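Local coordinates for probable outer membrane protein (Pseudomonas aeruginosa, PDB 3DWO) that probably carries long-chain fatty acids or other hydrophobic compounds across the outer membrane, as a beta-barrel channel of the OmpP1/FadL family, at residues A[205-210]-A[238-243]; A[270-275]-A[324-329]; A[276-281]-A[317-322]. All blocks are in the same frame, centred on the assembly; numbering follows the deposited sequence.

Contact 1 (A[205-210]-A[238-243]); sequences VKVDNT and NKLKGH. With C8E ((hydroxyethyloxy)tri(ethyloxy)octane), chain D; C8E ((hydroxyethyloxy)tri(ethyloxy)octane), chain M.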
loop_
_atom_site.group_PDB
_atom_site.type_symbol
_atom_site.label_atom_id
_atom_site.label_comp_id
_atom_site.label_asym_id
_atom_site.label_seq_id
_atom_site.Cartn_x
_atom_site.Cartn_y
_atom_site.Cartn_z
ATOM N N VAL A 205 -15.429 -6.059 -7.261
ATOM C CA VAL A 205 -14.839 -7.182 -6.543
ATOM C C VAL A 205 -14.551 -6.773 -5.103
ATOM O O VAL A 205 -13.858 -5.784 -4.853
ATOM C CB VAL A 205 -13.514 -7.644 -7.214
ATOM C CG1 VAL A 205 -13.030 -8.943 -6.583
ATOM C CG2 VAL A 205 -13.724 -7.817 -8.710
ATOM N N LYS A 206 -15.091 -7.539 -4.161
ATOM C CA LYS A 206 -14.909 -7.265 -2.737
ATOM C C LYS A 206 -14.390 -8.538 -2.083
ATOM O O LYS A 206 -15.079 -9.556 -2.052
ATOM C CB LYS A 206 -16.242 -6.851 -2.108
ATOM C CG LYS A 206 -16.187 -6.693 -0.604
ATOM C CD LYS A 206 -15.724 -5.310 -0.203
ATOM C CE LYS A 206 -16.879 -4.316 -0.271
ATOM N NZ LYS A 206 -17.944 -4.635 0.734
ATOM N N VAL A 207 -13.173 -8.478 -1.555
ATOM C CA VAL A 207 -12.557 -9.644 -0.942
ATOM C C VAL A 207 -11.840 -9.291 0.351
ATOM O O VAL A 207 -11.482 -8.136 0.577
ATOM C CB VAL A 207 -11.560 -10.300 -1.924
ATOM C CG1 VAL A 207 -12.322 -10.871 -3.129
ATOM C CG2 VAL A 207 -10.538 -9.260 -2.412
ATOM N N ASP A 208 -11.627 -10.303 1.189
ATOM C CA ASP A 208 -10.981 -10.122 2.484
ATOM C C ASP A 208 -10.244 -11.401 2.867
ATOM O O ASP A 208 -10.527 -12.471 2.330
ATOM C CB ASP A 208 -12.038 -9.840 3.559
ATOM C CG ASP A 208 -12.926 -8.655 3.216
ATOM O OD1 ASP A 208 -12.522 -7.506 3.497
ATOM O OD2 ASP A 208 -14.031 -8.867 2.659
ATOM N N ASN A 209 -9.308 -11.284 3.804
ATOM C CA ASN A 209 -8.561 -12.441 4.278
ATOM C C ASN A 209 -7.756 -12.158 5.538
ATOM O O ASN A 209 -7.263 -11.048 5.748
ATOM C CB ASN A 209 -7.602 -12.970 3.206
ATOM C CG ASN A 209 -6.911 -14.259 3.638
ATOM O OD1 ASN A 209 -7.573 -15.257 3.908
ATOM N ND2 ASN A 209 -5.581 -14.238 3.714
ATOM N N THR A 210 -7.625 -13.185 6.366
ATOM C CA THR A 210 -6.858 -13.104 7.599
ATOM C C THR A 210 -5.861 -14.256 7.559
ATOM O O THR A 210 -6.251 -15.408 7.355
ATOM C CB THR A 210 -7.766 -13.260 8.838
ATOM O OG1 THR A 210 -8.731 -12.201 8.856
ATOM C CG2 THR A 210 -6.938 -13.199 10.121
ATOM N N ASN A 238 -1.382 -14.477 1.138
ATOM C CA ASN A 238 -2.644 -13.806 1.382
ATOM C C ASN A 238 -3.632 -13.954 0.217
ATOM O O ASN A 238 -3.637 -13.153 -0.720
ATOM C CB ASN A 238 -2.300 -12.334 1.659
ATOM C CG ASN A 238 -3.458 -11.535 2.206
ATOM O OD1 ASN A 238 -4.346 -12.061 2.881
ATOM N ND2 ASN A 238 -3.439 -10.238 1.934
ATOM N N LYS A 239 -4.461 -14.993 0.285
ATOM C CA LYS A 239 -5.460 -15.248 -0.741
ATOM C C LYS A 239 -6.773 -14.610 -0.309
ATOM O O LYS A 239 -7.446 -15.107 0.596
ATOM C CB LYS A 239 -5.654 -16.752 -0.929
ATOM C CG LYS A 239 -6.723 -17.133 -1.942
ATOM C CD LYS A 239 -6.727 -18.645 -2.147
ATOM C CE LYS A 239 -7.798 -19.091 -3.125
ATOM N NZ LYS A 239 -7.760 -20.574 -3.305
ATOM N N LEU A 240 -7.125 -13.502 -0.953
ATOM C CA LEU A 240 -8.352 -12.785 -0.636
ATOM C C LEU A 240 -9.561 -13.539 -1.181
ATOM O O LEU A 240 -9.534 -14.069 -2.296
ATOM C CB LEU A 240 -8.295 -11.369 -1.226
ATOM C CG LEU A 240 -7.445 -10.306 -0.512
ATOM C CD1 LEU A 240 -6.155 -10.891 0.022
ATOM C CD2 LEU A 240 -7.157 -9.170 -1.485
ATOM N N LYS A 241 -10.620 -13.587 -0.383
ATOM C CA LYS A 241 -11.831 -14.282 -0.774
ATOM C C LYS A 241 -13.040 -13.397 -0.545
ATOM O O LYS A 241 -13.077 -12.613 0.404
ATOM C CB LYS A 241 -11.969 -15.578 0.029
ATOM C CG LYS A 241 -10.748 -16.483 -0.085
ATOM C CD LYS A 241 -10.884 -17.712 0.789
ATOM C CE LYS A 241 -9.519 -18.303 1.095
ATOM N NZ LYS A 241 -8.636 -17.334 1.825
ATOM N N GLY A 242 -14.027 -13.540 -1.420
ATOM C CA GLY A 242 -15.234 -12.743 -1.331
ATOM C C GLY A 242 -16.158 -12.994 -2.517
ATOM O O GLY A 242 -16.472 -14.144 -2.831
ATOM N N HIS A 243 -16.577 -11.922 -3.184
ATOM C CA HIS A 243 -17.496 -12.027 -4.317
ATOM C C HIS A 243 -17.236 -10.943 -5.350
ATOM O O HIS A 243 -16.480 -10.005 -5.108
ATOM C CB HIS A 243 -18.945 -11.854 -3.836
ATOM C CG HIS A 243 -19.295 -12.691 -2.646
ATOM N ND1 HIS A 243 -19.796 -13.971 -2.756
ATOM C CD2 HIS A 243 -19.160 -12.453 -1.319
ATOM C CE1 HIS A 243 -19.952 -14.486 -1.549
ATOM N NE2 HIS A 243 -19.573 -13.586 -0.660
HETATM C C1 C8E D . 0.232 -0.487 -10.754
HETATM C C2 C8E D . -1.105 -0.932 -10.378
HETATM C C3 C8E D . -1.155 -2.118 -9.533
HETATM C C4 C8E D . -2.549 -2.338 -9.190
HETATM C C5 C8E D . -2.615 -3.185 -7.973
HETATM C C6 C8E D . -3.914 -3.051 -7.339
HETATM C C7 C8E D . -3.950 -4.287 -6.577
HETATM C C8 C8E D . -4.568 -4.027 -5.255
HETATM O O9 C8E D . -5.620 -4.761 -4.644
HETATM C C10 C8E D . -6.870 -4.840 -5.302
HETATM C C11 C8E D . -7.741 -5.676 -4.418
HETATM O O12 C8E D . -7.737 -7.047 -4.852
HETATM C C13 C8E D . -9.001 -7.550 -5.384
HETATM C C14 C8E D . -9.514 -7.392 -6.851
HETATM O O15 C8E D . -10.023 -8.366 -7.812
HETATM C C16 C8E D . -8.973 -8.916 -8.634
HETATM C C17 C8E D . -8.709 -8.146 -9.943
HETATM O O18 C8E D . -9.637 -7.195 -10.506
HETATM C C19 C8E D . -10.584 -7.791 -11.432
HETATM C C20 C8E D . -10.755 -7.305 -12.919
HETATM O O21 C8E D . -11.764 -6.330 -13.223
HETATM C C1 C8E M . -4.224 -19.496 6.571
HETATM C C2 C8E M . -4.661 -18.368 7.381
HETATM C C3 C8E M . -5.429 -18.709 8.559
HETATM C C4 C8E M . -5.399 -17.554 9.440
HETATM C C5 C8E M . -5.631 -18.012 10.835
HETATM C C6 C8E M . -4.512 -17.628 11.664
HETATM C C7 C8E M . -4.002 -18.934 12.031
HETATM C C8 C8E M . -3.357 -18.808 13.356
HETATM O O9 C8E M . -2.003 -18.482 13.633
HETATM C C10 C8E M . -0.977 -19.339 13.140
HETATM C C11 C8E M . 0.308 -18.710 13.590
HETATM O O12 C8E M . 0.586 -19.010 14.974
HETATM O O HOH W 1 -15.346 -10.773 1.596
HETATM O O HOH W 2 -4.131 -17.024 2.896
#

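Contact 2 (A[270-275]-A[324-329]); sequences LDLRMG and NTIVSI. With C8E ((hydroxyethyloxy)tri(ethyloxy)octane), chain C.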
loop_
_atom_site.group_PDB
_atom_site.type_symbol
_atom_site.label_atom_id
_atom_site.label_comp_id
_atom_site.label_asym_id
_atom_site.label_seq_id
_atom_site.Cartn_x
_atom_site.Cartn_y
_atom_site.Cartn_z
ATOM N N LEU A 270 -14.166 -19.468 -20.070
ATOM C CA LEU A 270 -14.612 -18.375 -19.227
ATOM C C LEU A 270 -16.034 -18.623 -18.740
ATOM O O LEU A 270 -16.932 -18.928 -19.531
ATOM C CB LEU A 270 -14.556 -17.046 -19.993
ATOM C CG LEU A 270 -15.172 -15.823 -19.295
ATOM C CD1 LEU A 270 -14.458 -15.566 -17.972
ATOM C CD2 LEU A 270 -15.068 -14.598 -20.197
ATOM N N ASP A 271 -16.229 -18.507 -17.433
ATOM C CA ASP A 271 -17.554 -18.676 -16.847
ATOM C C ASP A 271 -17.937 -17.394 -16.117
ATOM O O ASP A 271 -17.822 -17.303 -14.893
ATOM C CB ASP A 271 -17.583 -19.851 -15.866
ATOM C CG ASP A 271 -18.847 -19.859 -15.013
ATOM O OD1 ASP A 271 -19.961 -19.797 -15.586
ATOM O OD2 ASP A 271 -18.726 -19.920 -13.767
ATOM N N LEU A 272 -18.392 -16.402 -16.873
ATOM C CA LEU A 272 -18.783 -15.127 -16.295
ATOM C C LEU A 272 -20.285 -15.077 -15.996
ATOM O O LEU A 272 -21.112 -15.493 -16.812
ATOM C CB LEU A 272 -18.403 -13.988 -17.243
ATOM C CG LEU A 272 -18.688 -12.575 -16.730
ATOM C CD1 LEU A 272 -17.769 -12.276 -15.545
ATOM C CD2 LEU A 272 -18.472 -11.563 -17.845
ATOM N N ARG A 273 -20.629 -14.556 -14.823
ATOM C CA ARG A 273 -22.024 -14.451 -14.406
ATOM C C ARG A 273 -22.298 -13.035 -13.909
ATOM O O ARG A 273 -21.388 -12.205 -13.866
ATOM C CB ARG A 273 -22.306 -15.461 -13.291
ATOM C CG ARG A 273 -21.946 -16.897 -13.660
ATOM C CD ARG A 273 -22.033 -17.813 -12.448
ATOM N NE ARG A 273 -21.632 -19.182 -12.758
ATOM C CZ ARG A 273 -21.560 -20.164 -11.862
ATOM N NH1 ARG A 273 -21.862 -19.932 -10.589
ATOM N NH2 ARG A 273 -21.186 -21.382 -12.237
ATOM N N MET A 274 -23.542 -12.754 -13.534
ATOM C CA MET A 274 -23.876 -11.423 -13.047
ATOM C C MET A 274 -23.325 -11.231 -11.641
ATOM O O MET A 274 -23.220 -10.108 -11.153
ATOM C CB MET A 274 -25.397 -11.198 -13.063
ATOM C CG MET A 274 -25.980 -11.030 -14.463
ATOM S SD MET A 274 -25.128 -9.739 -15.435
ATOM C CE MET A 274 -25.862 -8.258 -14.738
ATOM N N GLY A 275 -22.961 -12.339 -11.007
ATOM C CA GLY A 275 -22.412 -12.306 -9.663
ATOM C C GLY A 275 -22.007 -13.706 -9.227
ATOM O O GLY A 275 -22.645 -14.676 -9.614
ATOM N N ASN A 324 -11.419 -21.088 -11.038
ATOM C CA ASN A 324 -11.098 -20.751 -12.420
ATOM C C ASN A 324 -10.866 -19.265 -12.623
ATOM O O ASN A 324 -11.530 -18.420 -12.009
ATOM C CB ASN A 324 -12.213 -21.230 -13.358
ATOM C CG ASN A 324 -12.099 -22.711 -13.692
ATOM O OD1 ASN A 324 -11.340 -23.449 -13.056
ATOM N ND2 ASN A 324 -12.852 -23.152 -14.691
ATOM N N THR A 325 -9.921 -18.951 -13.501
ATOM C CA THR A 325 -9.582 -17.564 -13.796
ATOM C C THR A 325 -10.652 -16.826 -14.587
ATOM O O THR A 325 -11.155 -17.319 -15.593
ATOM C CB THR A 325 -8.241 -17.482 -14.571
ATOM O OG1 THR A 325 -7.166 -17.829 -13.688
ATOM C CG2 THR A 325 -8.004 -16.072 -15.121
ATOM N N ILE A 326 -11.017 -15.644 -14.109
ATOM C CA ILE A 326 -11.984 -14.817 -14.812
ATOM C C ILE A 326 -11.117 -13.925 -15.699
ATOM O O ILE A 326 -11.336 -13.831 -16.907
ATOM C CB ILE A 326 -12.812 -13.957 -13.842
ATOM C CG1 ILE A 326 -13.765 -14.852 -13.041
ATOM C CG2 ILE A 326 -13.596 -12.913 -14.612
ATOM C CD1 ILE A 326 -14.713 -15.652 -13.894
ATOM N N VAL A 327 -10.124 -13.285 -15.086
ATOM C CA VAL A 327 -9.182 -12.442 -15.808
ATOM C C VAL A 327 -7.895 -12.323 -15.002
ATOM O O VAL A 327 -7.923 -12.243 -13.768
ATOM C CB VAL A 327 -9.743 -11.010 -16.090
ATOM C CG1 VAL A 327 -9.978 -10.256 -14.789
ATOM C CG2 VAL A 327 -8.762 -10.239 -16.974
ATOM N N SER A 328 -6.764 -12.346 -15.703
ATOM C CA SER A 328 -5.462 -12.214 -15.064
ATOM C C SER A 328 -4.779 -10.970 -15.637
ATOM O O SER A 328 -4.602 -10.852 -16.845
ATOM C CB SER A 328 -4.609 -13.454 -15.332
ATOM O OG SER A 328 -3.427 -13.421 -14.553
ATOM N N ILE A 329 -4.408 -10.045 -14.764
ATOM C CA ILE A 329 -3.767 -8.803 -15.177
ATOM C C ILE A 329 -2.302 -8.765 -14.728
ATOM O O ILE A 329 -2.002 -8.766 -13.534
ATOM C CB ILE A 329 -4.523 -7.588 -14.581
ATOM C CG1 ILE A 329 -5.992 -7.653 -15.000
ATOM C CG2 ILE A 329 -3.893 -6.277 -15.061
ATOM C CD1 ILE A 329 -6.870 -6.602 -14.348
HETATM C C1 C8E C . -13.507 -9.550 -16.270
HETATM C C2 C8E C . -13.556 -10.244 -17.545
HETATM C C3 C8E C . -14.725 -9.923 -18.352
HETATM C C4 C8E C . -14.699 -10.802 -19.510
HETATM C C5 C8E C . -15.743 -10.351 -20.455
HETATM C C6 C8E C . -15.673 -11.119 -21.672
HETATM C C7 C8E C . -16.910 -10.701 -22.314
HETATM C C8 C8E C . -17.037 -11.457 -23.565
HETATM O O9 C8E C . -18.037 -11.350 -24.561
HETATM C C10 C8E C . -19.388 -11.591 -24.228
HETATM C C11 C8E C . -20.132 -11.422 -25.510
HETATM O O12 C8E C . -21.034 -10.310 -25.467
HETATM C C13 C8E C . -21.606 -9.975 -26.756
HETATM C C14 C8E C . -22.655 -8.862 -27.046
HETATM O O15 C8E C . -23.194 -7.775 -26.231
HETATM C C16 C8E C . -24.366 -8.210 -25.520
HETATM C C17 C8E C . -25.697 -8.002 -26.261
HETATM O O18 C8E C . -26.853 -8.842 -26.054
HETATM C C19 C8E C . -26.887 -9.978 -26.959
HETATM C C20 C8E C . -27.766 -11.258 -26.719
HETATM O O21 C8E C . -27.407 -12.465 -27.402
HETATM O O HOH W 3 -14.095 -18.544 -15.689
#

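Contact 3 (A[276-281]-A[317-322]); sequences ASASAR and LTLKSH. With C8E ((hydroxyethyloxy)tri(ethyloxy)octane), chain D; SO4 (sulfate ion), chain B.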
loop_
_atom_site.group_PDB
_atom_site.type_symbol
_atom_site.label_atom_id
_atom_site.label_comp_id
_atom_site.label_asym_id
_atom_site.label_seq_id
_atom_site.Cartn_x
_atom_site.Cartn_y
_atom_site.Cartn_z
ATOM N N ALA A 276 -20.948 -13.818 -8.433
ATOM C CA ALA A 276 -20.490 -15.122 -7.969
ATOM C C ALA A 276 -19.415 -14.938 -6.909
ATOM O O ALA A 276 -18.943 -13.828 -6.688
ATOM C CB ALA A 276 -19.932 -15.932 -9.144
ATOM N N SER A 277 -19.037 -16.023 -6.246
ATOM C CA SER A 277 -17.996 -15.952 -5.225
ATOM C C SER A 277 -16.684 -15.729 -5.980
ATOM O O SER A 277 -16.623 -15.959 -7.190
ATOM C CB SER A 277 -17.954 -17.254 -4.424
ATOM O OG SER A 277 -17.695 -18.350 -5.276
ATOM N N ALA A 278 -15.638 -15.286 -5.286
ATOM C CA ALA A 278 -14.376 -15.009 -5.964
ATOM C C ALA A 278 -13.172 -14.985 -5.037
ATOM O O ALA A 278 -13.309 -14.924 -3.819
ATOM C CB ALA A 278 -14.483 -13.669 -6.681
ATOM N N SER A 279 -11.986 -15.014 -5.632
ATOM C CA SER A 279 -10.742 -14.956 -4.869
ATOM C C SER A 279 -9.673 -14.248 -5.697
ATOM O O SER A 279 -9.812 -14.097 -6.911
ATOM C CB SER A 279 -10.257 -16.363 -4.501
ATOM O OG SER A 279 -9.827 -17.067 -5.650
ATOM N N ALA A 280 -8.610 -13.815 -5.029
ATOM C CA ALA A 280 -7.510 -13.139 -5.683
ATOM C C ALA A 280 -6.338 -13.097 -4.714
ATOM O O ALA A 280 -6.473 -12.589 -3.600
ATOM C CB ALA A 280 -7.923 -11.715 -6.081
ATOM N N ARG A 281 -5.198 -13.649 -5.122
ATOM C CA ARG A 281 -4.016 -13.635 -4.265
ATOM C C ARG A 281 -3.444 -12.226 -4.246
ATOM O O ARG A 281 -3.431 -11.541 -5.269
ATOM C CB ARG A 281 -2.922 -14.579 -4.783
ATOM C CG ARG A 281 -3.251 -16.056 -4.721
ATOM C CD ARG A 281 -1.964 -16.872 -4.618
ATOM N NE ARG A 281 -1.371 -16.736 -3.292
ATOM C CZ ARG A 281 -1.683 -17.507 -2.256
ATOM N NH1 ARG A 281 -2.577 -18.483 -2.398
ATOM N NH2 ARG A 281 -1.123 -17.292 -1.072
ATOM N N LEU A 317 -2.353 -9.771 -10.972
ATOM C CA LEU A 317 -3.551 -9.706 -10.146
ATOM C C LEU A 317 -4.512 -10.608 -10.892
ATOM O O LEU A 317 -4.942 -10.283 -12.000
ATOM C CB LEU A 317 -4.122 -8.283 -10.101
ATOM C CG LEU A 317 -4.589 -7.704 -8.755
ATOM C CD1 LEU A 317 -5.614 -6.612 -9.023
ATOM C CD2 LEU A 317 -5.189 -8.774 -7.867
ATOM N N THR A 318 -4.852 -11.745 -10.303
ATOM C CA THR A 318 -5.744 -12.654 -10.979
ATOM C C THR A 318 -7.053 -12.885 -10.255
ATOM O O THR A 318 -7.079 -13.386 -9.129
ATOM C CB THR A 318 -5.070 -14.007 -11.206
ATOM O OG1 THR A 318 -3.813 -13.801 -11.854
ATOM C CG2 THR A 318 -5.941 -14.893 -12.084
ATOM N N LEU A 319 -8.147 -12.518 -10.911
ATOM C CA LEU A 319 -9.459 -12.730 -10.328
ATOM C C LEU A 319 -9.866 -14.137 -10.699
ATOM O O LEU A 319 -9.815 -14.517 -11.867
ATOM C CB LEU A 319 -10.486 -11.746 -10.884
ATOM C CG LEU A 319 -11.926 -12.123 -10.514
ATOM C CD1 LEU A 319 -12.097 -12.084 -8.997
ATOM C CD2 LEU A 319 -12.904 -11.181 -11.196
ATOM N N LYS A 320 -10.246 -14.917 -9.699
ATOM C CA LYS A 320 -10.683 -16.278 -9.930
ATOM C C LYS A 320 -12.075 -16.444 -9.348
ATOM O O LYS A 320 -12.483 -15.701 -8.453
ATOM C CB LYS A 320 -9.717 -17.276 -9.282
ATOM C CG LYS A 320 -8.341 -17.329 -9.939
ATOM C CD LYS A 320 -7.494 -18.452 -9.346
ATOM C CE LYS A 320 -6.118 -18.507 -9.988
ATOM N NZ LYS A 320 -5.250 -19.565 -9.389
ATOM N N SER A 321 -12.808 -17.409 -9.883
ATOM C CA SER A 321 -14.153 -17.712 -9.428
ATOM C C SER A 321 -14.284 -19.227 -9.508
ATOM O O SER A 321 -14.141 -19.804 -10.585
ATOM C CB SER A 321 -15.178 -17.042 -10.337
ATOM O OG SER A 321 -16.493 -17.260 -9.862
ATOM N N HIS A 322 -14.525 -19.864 -8.367
ATOM C CA HIS A 322 -14.652 -21.319 -8.303
ATOM C C HIS A 322 -13.371 -21.981 -8.813
ATOM O O HIS A 322 -13.419 -22.957 -9.566
ATOM C CB HIS A 322 -15.848 -21.788 -9.138
ATOM C CG HIS A 322 -17.147 -21.180 -8.717
ATOM N ND1 HIS A 322 -17.888 -20.364 -9.542
ATOM C CD2 HIS A 322 -17.821 -21.243 -7.544
ATOM C CE1 HIS A 322 -18.964 -19.947 -8.895
ATOM N NE2 HIS A 322 -18.947 -20.467 -7.681
HETATM C C1 C8E D . 0.232 -0.487 -10.754
HETATM C C2 C8E D . -1.105 -0.932 -10.378
HETATM C C3 C8E D . -1.155 -2.118 -9.533
HETATM C C4 C8E D . -2.549 -2.338 -9.190
HETATM C C5 C8E D . -2.615 -3.185 -7.973
HETATM C C6 C8E D . -3.914 -3.051 -7.339
HETATM C C7 C8E D . -3.950 -4.287 -6.577
HETATM C C8 C8E D . -4.568 -4.027 -5.255
HETATM O O9 C8E D . -5.620 -4.761 -4.644
HETATM C C10 C8E D . -6.870 -4.840 -5.302
HETATM C C11 C8E D . -7.741 -5.676 -4.418
HETATM O O12 C8E D . -7.737 -7.047 -4.852
HETATM C C13 C8E D . -9.001 -7.550 -5.384
HETATM C C14 C8E D . -9.514 -7.392 -6.851
HETATM O O15 C8E D . -10.023 -8.366 -7.812
HETATM C C16 C8E D . -8.973 -8.916 -8.634
HETATM C C17 C8E D . -8.709 -8.146 -9.943
HETATM O O18 C8E D . -9.637 -7.195 -10.506
HETATM C C19 C8E D . -10.584 -7.791 -11.432
HETATM C C20 C8E D . -10.755 -7.305 -12.919
HETATM O O21 C8E D . -11.764 -6.330 -13.223
HETATM S S SO4 B . -4.151 -19.521 -6.015
HETATM O O1 SO4 B . -3.801 -20.834 -6.592
HETATM O O2 SO4 B . -3.358 -18.472 -6.685
HETATM O O3 SO4 B . -3.845 -19.539 -4.573
HETATM O O4 SO4 B . -5.587 -19.246 -6.217
HETATM O O HOH W 4 -14.658 -18.585 -5.631
HETATM O O HOH W 5 -21.284 -18.275 -6.691
HETATM O O HOH W 6 -5.704 -15.130 -7.683
HETATM O O HOH W 7 -3.668 -12.308 -7.971
#

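Contact 1 (A[205-210]-A[238-243])
Segments 205-210 and 238-243 run antiparallel as neighbouring strands of a barrel hairpin, with K206-H243 and D208-K241 as hydrogen-bonded pairs and V207-G242 as the non-hydrogen-bonded pair between them. In the K206-H243 pair one bond, K206 N to H243 O, runs nearly along the C=O axis and the other lies in the carbonyl plane; in D208-K241 both donors stand above it. Pairing ends at D208-K241, and toward N238 side chains take over from the backbone. N209, its CG anti to the backbone N (chi1 -175°), reaches across so that ND2 gives N238 OD1 a short, straight hydrogen bond of 2.6 Å, in the plane of both amides, which are turned 35° apart. The same ND2 holds a water weakly shared with K239 N. K241 bends back at its last torsion (chi4 60°), and NZ bonds K239 O at 2.8 Å. On the face opposite K206, D208, K241 and H243, V207 crosses L240 at about a right angle, CG2 pressed tightly to L240 CB at 3.3 Å, while V205 CG1 lies 3.3 Å from O15 of a C8E detergent molecule. Strand 158-177 flanks the hairpin beyond V205, V207 and N209; on the other side L240 bonds A280 of strand 275-281.

Contact 2 (A[270-275]-A[324-329])
A classic beta bulge, with I326 and V327 both facing L319, marks the corner where strand 324-330 turns, and against this corner lies the extended loop 270-275 that leads into strand 275-281 of the FadL-family barrel. No direct hydrogen bond joins the two segments; the contact is apolar and centres on I326. L270, its CG anti to the backbone N (chi1 172°), lays CD1 3.7 Å from I326 O and 4.1 Å from I326 CD1. The tip of I326 also rests on the loop backbone, CD1 standing 3.7 Å from D271 O. L272 adds a looser touch through CD1, 4.3 Å from I326 CG2. The other branches of these leucines meet bound detergent: CD2 of L270 and CD2 of L272 lie along the octyl chain of C8E, whose terminal carbon C1 is 3.8 Å from I326 CG2. Loop and bulge thus line a greasy site for an alkyl tail, consistent with a family that handles hydrophobic compounds. Polar links are few. R418, from a loop, donates through NH1 to I326 O, the carbonyl beside L270 CD1. Within the loop R273 NE forms a salt bridge with D271, and R273 N is held by Y244 OH. The bridge between the segments is one water, which accepts from D271 N at 2.8 Å and lies 3.2 Å from T325 O, to which it may donate.

Contact 3 (A[276-281]-A[317-322])
S279 and K320 form a single antiparallel hydrogen-bonded bridge, S279 N to K320 O and K320 N to S279 O, both 2.9 Å; the second lies in the carbonyl plane of S279, the first comes from above that of K320. Towards the H322 end a side chain replaces the next backbone bond. S321 OG, anti to its backbone N (chi1 -177°), donates to S277 O at 3.0 Å, nearly along the C=O axis. At R281 and T318 the direct backbone bonds give way to two waters: one joins R281 N to T318 O, the other R281 O to T318 N. On one face A278 CB packs 3.7 Å from L319 CD1, while L319 CB, L317 CD1 and A280 CB border the ether chain of a C8E molecule. On the other, S279 OG touches K320 CB, and K320 runs out extended so that NZ makes a weak hydrogen bond to a sulfate. R281 bends at chi3 (73°) and meets the same ion edge-on, NH1 to O3 at 2.7 Å in the guanidinium plane. A salt bridge from R281 NH2 to D283 steadies that group, and T318 OG1 is tied to S328 OG. Two cations converging on one sulfate, probably from the crystallisation liquor, suggest a locally positive patch, with K239 also close by; the anion would ease the repulsion between them.

From the N terminus, contact 1 comes first, closing the hairpin of strands 201-220 and 226-248. After the helical excursion 253-266 the chain enters 270-275, where contact 2 opens, and runs straight on into 276-281, the start of contact 3. Contact 3 closes first, at 317-322; a tight turn then brings 324-329 back to close contact 2 around it, so contact 3 lies within contact 2 and both follow contact 1 in series. Strand 275-281 hydrogen-bonds to strand 226-248 through G242-A278, joining contacts 1 and 3, which share one detergent molecule. Strands 316-321 and 324-330 pair with each other through I329-L317, and contact 3 ties this hairpin to strand 275-281 and so to the barrel strand 226-248.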